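Local coordinates for tetratricopeptide TPR_2 repeat protein (Thermobaculum terrenum, PDB 5DJS) that belongs to the tetratricopeptide-repeat proteins that carry a family 41 glycosyltransferase region of the GT-B clan, here with UDP bound, at residues P183-Y193 with Q501-Y512. The protein carries 1 engineered substitution. Residues are numbered along the deposited sequence; the frame is centred on the assembly and turned at random.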
# COMPACT_ATOMS: atom_id res chain seq x y z
N PRO A 183 13.39 8.24 -6.75
CA PRO A 183 14.80 7.92 -6.96
C PRO A 183 15.06 7.11 -8.22
O PRO A 183 16.01 7.41 -8.96
CB PRO A 183 15.17 7.10 -5.72
CG PRO A 183 13.88 6.68 -5.11
CD PRO A 183 12.91 7.76 -5.44
N VAL A 184 14.21 6.11 -8.47
CA VAL A 184 14.35 5.21 -9.63
C VAL A 184 14.24 5.97 -10.96
O VAL A 184 15.05 5.76 -11.86
CB VAL A 184 13.35 4.04 -9.56
CG1 VAL A 184 13.31 3.24 -10.87
CG2 VAL A 184 13.73 3.11 -8.42
N ILE A 185 13.24 6.83 -11.06
CA ILE A 185 13.04 7.66 -12.25
C ILE A 185 14.23 8.60 -12.49
O ILE A 185 14.69 8.72 -13.62
CB ILE A 185 11.71 8.44 -12.17
CG1 ILE A 185 10.57 7.52 -12.56
CG2 ILE A 185 11.70 9.65 -13.09
CD1 ILE A 185 9.20 8.16 -12.42
N GLU A 186 14.70 9.27 -11.44
CA GLU A 186 15.86 10.18 -11.55
C GLU A 186 17.12 9.45 -12.03
O GLU A 186 17.78 9.91 -12.93
CB GLU A 186 16.15 10.89 -10.22
CG GLU A 186 17.25 11.95 -10.33
CD GLU A 186 17.54 12.67 -9.03
OE1 GLU A 186 17.62 13.92 -9.05
OE2 GLU A 186 17.70 11.99 -7.99
N ALA A 187 17.42 8.30 -11.43
CA ALA A 187 18.69 7.60 -11.67
C ALA A 187 18.71 6.64 -12.86
O ALA A 187 19.74 6.02 -13.13
CB ALA A 187 19.11 6.85 -10.40
N HIS A 188 17.59 6.48 -13.56
CA HIS A 188 17.55 5.57 -14.71
C HIS A 188 18.59 5.98 -15.75
O HIS A 188 18.63 7.13 -16.16
CB HIS A 188 16.14 5.51 -15.35
CG HIS A 188 15.35 4.29 -14.98
ND1 HIS A 188 15.88 3.02 -15.01
CD2 HIS A 188 14.07 4.15 -14.58
CE1 HIS A 188 14.97 2.15 -14.64
NE2 HIS A 188 13.86 2.81 -14.37
N ASP A 189 19.41 5.02 -16.18
CA ASP A 189 20.43 5.27 -17.20
C ASP A 189 19.76 5.54 -18.57
O ASP A 189 19.23 4.62 -19.21
CB ASP A 189 21.37 4.06 -17.30
CG ASP A 189 22.58 4.31 -18.20
OD1 ASP A 189 22.77 5.46 -18.66
OD2 ASP A 189 23.33 3.34 -18.44
N ARG A 190 19.80 6.81 -18.99
CA ARG A 190 19.18 7.23 -20.25
C ARG A 190 19.85 6.72 -21.52
O ARG A 190 19.24 6.75 -22.58
CB ARG A 190 19.07 8.76 -20.31
CG ARG A 190 17.66 9.27 -20.05
CD ARG A 190 17.07 8.69 -18.77
NE ARG A 190 15.82 9.33 -18.40
CZ ARG A 190 15.30 9.31 -17.18
NH1 ARG A 190 15.93 8.66 -16.20
NH2 ARG A 190 14.16 9.93 -16.93
N THR A 191 21.10 6.25 -21.42
CA THR A 191 21.78 5.62 -22.57
C THR A 191 21.04 4.32 -22.95
O THR A 191 20.84 4.04 -24.14
CB THR A 191 23.29 5.32 -22.32
OG1 THR A 191 23.45 4.36 -21.27
CG2 THR A 191 24.08 6.61 -21.98
N ALA A 192 20.61 3.57 -21.93
CA ALA A 192 20.02 2.23 -22.10
C ALA A 192 18.50 2.13 -21.84
O ALA A 192 17.90 1.10 -22.16
CB ALA A 192 20.76 1.24 -21.21
N TYR A 193 17.88 3.17 -21.25
CA TYR A 193 16.46 3.13 -20.87
C TYR A 193 15.78 4.47 -21.10
O TYR A 193 16.41 5.51 -21.03
CB TYR A 193 16.30 2.72 -19.41
CG TYR A 193 16.85 1.34 -19.11
CD1 TYR A 193 16.09 0.21 -19.35
CD2 TYR A 193 18.15 1.18 -18.62
CE1 TYR A 193 16.59 -1.07 -19.10
CE2 TYR A 193 18.67 -0.09 -18.37
CZ TYR A 193 17.89 -1.21 -18.61
OH TYR A 193 18.41 -2.46 -18.37
N GLN A 501 20.48 4.92 -4.00
CA GLN A 501 19.71 5.33 -5.18
C GLN A 501 20.25 4.65 -6.44
O GLN A 501 19.57 3.80 -7.02
CB GLN A 501 19.74 6.86 -5.34
CG GLN A 501 19.16 7.36 -6.65
CD GLN A 501 18.87 8.85 -6.65
OE1 GLN A 501 19.31 9.58 -5.77
NE2 GLN A 501 18.12 9.31 -7.66
N GLY A 502 21.48 4.98 -6.82
CA GLY A 502 22.11 4.44 -8.02
C GLY A 502 22.42 2.96 -7.94
O GLY A 502 22.37 2.25 -8.94
N SER A 503 22.74 2.49 -6.74
CA SER A 503 23.02 1.07 -6.53
C SER A 503 21.77 0.21 -6.78
O SER A 503 21.85 -0.82 -7.46
CB SER A 503 23.56 0.84 -5.12
OG SER A 503 24.21 -0.40 -5.05
N PHE A 504 20.62 0.66 -6.26
CA PHE A 504 19.35 -0.06 -6.48
C PHE A 504 18.92 -0.07 -7.94
O PHE A 504 18.64 -1.13 -8.50
CB PHE A 504 18.19 0.51 -5.64
CG PHE A 504 16.85 -0.10 -6.01
CD1 PHE A 504 16.55 -1.40 -5.64
CD2 PHE A 504 15.92 0.61 -6.77
CE1 PHE A 504 15.34 -1.99 -5.99
CE2 PHE A 504 14.70 0.02 -7.13
CZ PHE A 504 14.41 -1.28 -6.73
N THR A 505 18.86 1.11 -8.57
CA THR A 505 18.25 1.18 -9.90
C THR A 505 19.12 0.47 -10.95
O THR A 505 18.60 0.01 -11.95
CB THR A 505 17.84 2.59 -10.41
OG1 THR A 505 18.72 3.03 -11.44
CG2 THR A 505 17.76 3.63 -9.32
N ALA A 506 20.42 0.38 -10.70
CA ALA A 506 21.29 -0.44 -11.54
C ALA A 506 20.92 -1.92 -11.41
O ALA A 506 20.87 -2.62 -12.41
CB ALA A 506 22.76 -0.20 -11.20
N GLU A 507 20.68 -2.39 -10.19
CA GLU A 507 20.26 -3.79 -9.96
C GLU A 507 18.89 -4.13 -10.60
O GLU A 507 18.67 -5.26 -11.08
CB GLU A 507 20.27 -4.12 -8.46
CG GLU A 507 21.61 -4.58 -7.95
CD GLU A 507 21.85 -6.07 -8.20
OE1 GLU A 507 20.96 -6.89 -7.85
OE2 GLU A 507 22.93 -6.41 -8.74
N LEU A 508 17.98 -3.15 -10.61
CA LEU A 508 16.67 -3.27 -11.24
C LEU A 508 16.79 -3.29 -12.76
O LEU A 508 16.25 -4.17 -13.44
CB LEU A 508 15.76 -2.11 -10.78
CG LEU A 508 14.34 -2.01 -11.32
CD1 LEU A 508 13.49 -3.13 -10.73
CD2 LEU A 508 13.75 -0.64 -11.01
N GLU A 509 17.51 -2.31 -13.29
CA GLU A 509 17.89 -2.28 -14.72
C GLU A 509 18.55 -3.58 -15.19
O GLU A 509 18.28 -4.04 -16.29
CB GLU A 509 18.82 -1.11 -14.99
CG GLU A 509 18.12 0.24 -15.00
CD GLU A 509 19.09 1.41 -15.03
OE1 GLU A 509 20.32 1.19 -14.90
OE2 GLU A 509 18.63 2.55 -15.19
N ASP A 510 19.40 -4.16 -14.35
CA ASP A 510 19.97 -5.48 -14.62
C ASP A 510 18.87 -6.54 -14.76
O ASP A 510 18.95 -7.40 -15.63
CB ASP A 510 20.97 -5.89 -13.52
CG ASP A 510 22.13 -6.69 -14.06
OD1 ASP A 510 23.01 -6.05 -14.68
OD2 ASP A 510 22.16 -7.93 -13.87
N ALA A 511 17.84 -6.46 -13.89
CA ALA A 511 16.68 -7.37 -13.96
C ALA A 511 15.79 -7.13 -15.19
O ALA A 511 15.41 -8.09 -15.87
CB ALA A 511 15.85 -7.28 -12.69
N TYR A 512 15.47 -5.86 -15.48
CA TYR A 512 14.76 -5.49 -16.72
C TYR A 512 15.48 -6.00 -17.98
O TYR A 512 14.83 -6.46 -18.92
CB TYR A 512 14.61 -3.96 -16.86
CG TYR A 512 13.67 -3.25 -15.90
CD1 TYR A 512 12.62 -3.91 -15.25
CD2 TYR A 512 13.81 -1.87 -15.69
CE1 TYR A 512 11.77 -3.23 -14.38
CE2 TYR A 512 12.97 -1.18 -14.83
CZ TYR A 512 11.95 -1.85 -14.18
OH TYR A 512 11.12 -1.15 -13.33
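E509 reaches from helix 479-521 into the turn that follows helix 176-187, where its OE2 accepts two hydrogen bonds. H188 ND1 donates to the anti lone pair of E509 OE2 at 2.8 Å, ring and carboxylate nearly coplanar, while the backbone N of D189 meets the same oxygen on its syn side, slightly out of the carboxylate plane, also at 2.8 Å. With CG beside its own backbone N (chi1 -75°) and the chain extended beyond, E509 runs past the ring of Y193, whose CE2 lies 3.4 Å from E509 CG; a weak bond joins Y193 OH to E509 O. At the other end, Q501 NE2 bridges two acceptors, E186 OE2 through a nearly straight bond of 2.7 Å and P183 O at 3.1 Å, on a carbonyl that already receives A187 N. Between these polar ends T505 CG2 packs 3.7 Å from A187 CB, and V184 CG2 meets the edge of F504 at CE2, 3.5 Å away. Further out, Y167 OH bonds both H188 NE2 and Y512 OH, holding the imidazole from its second nitrogen. Segments 183-187 and 501-512 cross at -80°, packing the long C-terminal helix against the more N-terminal of the two Rossmann-like domains of the GT-B fold, whose parallel sheet includes strands 163-169 and 193-199.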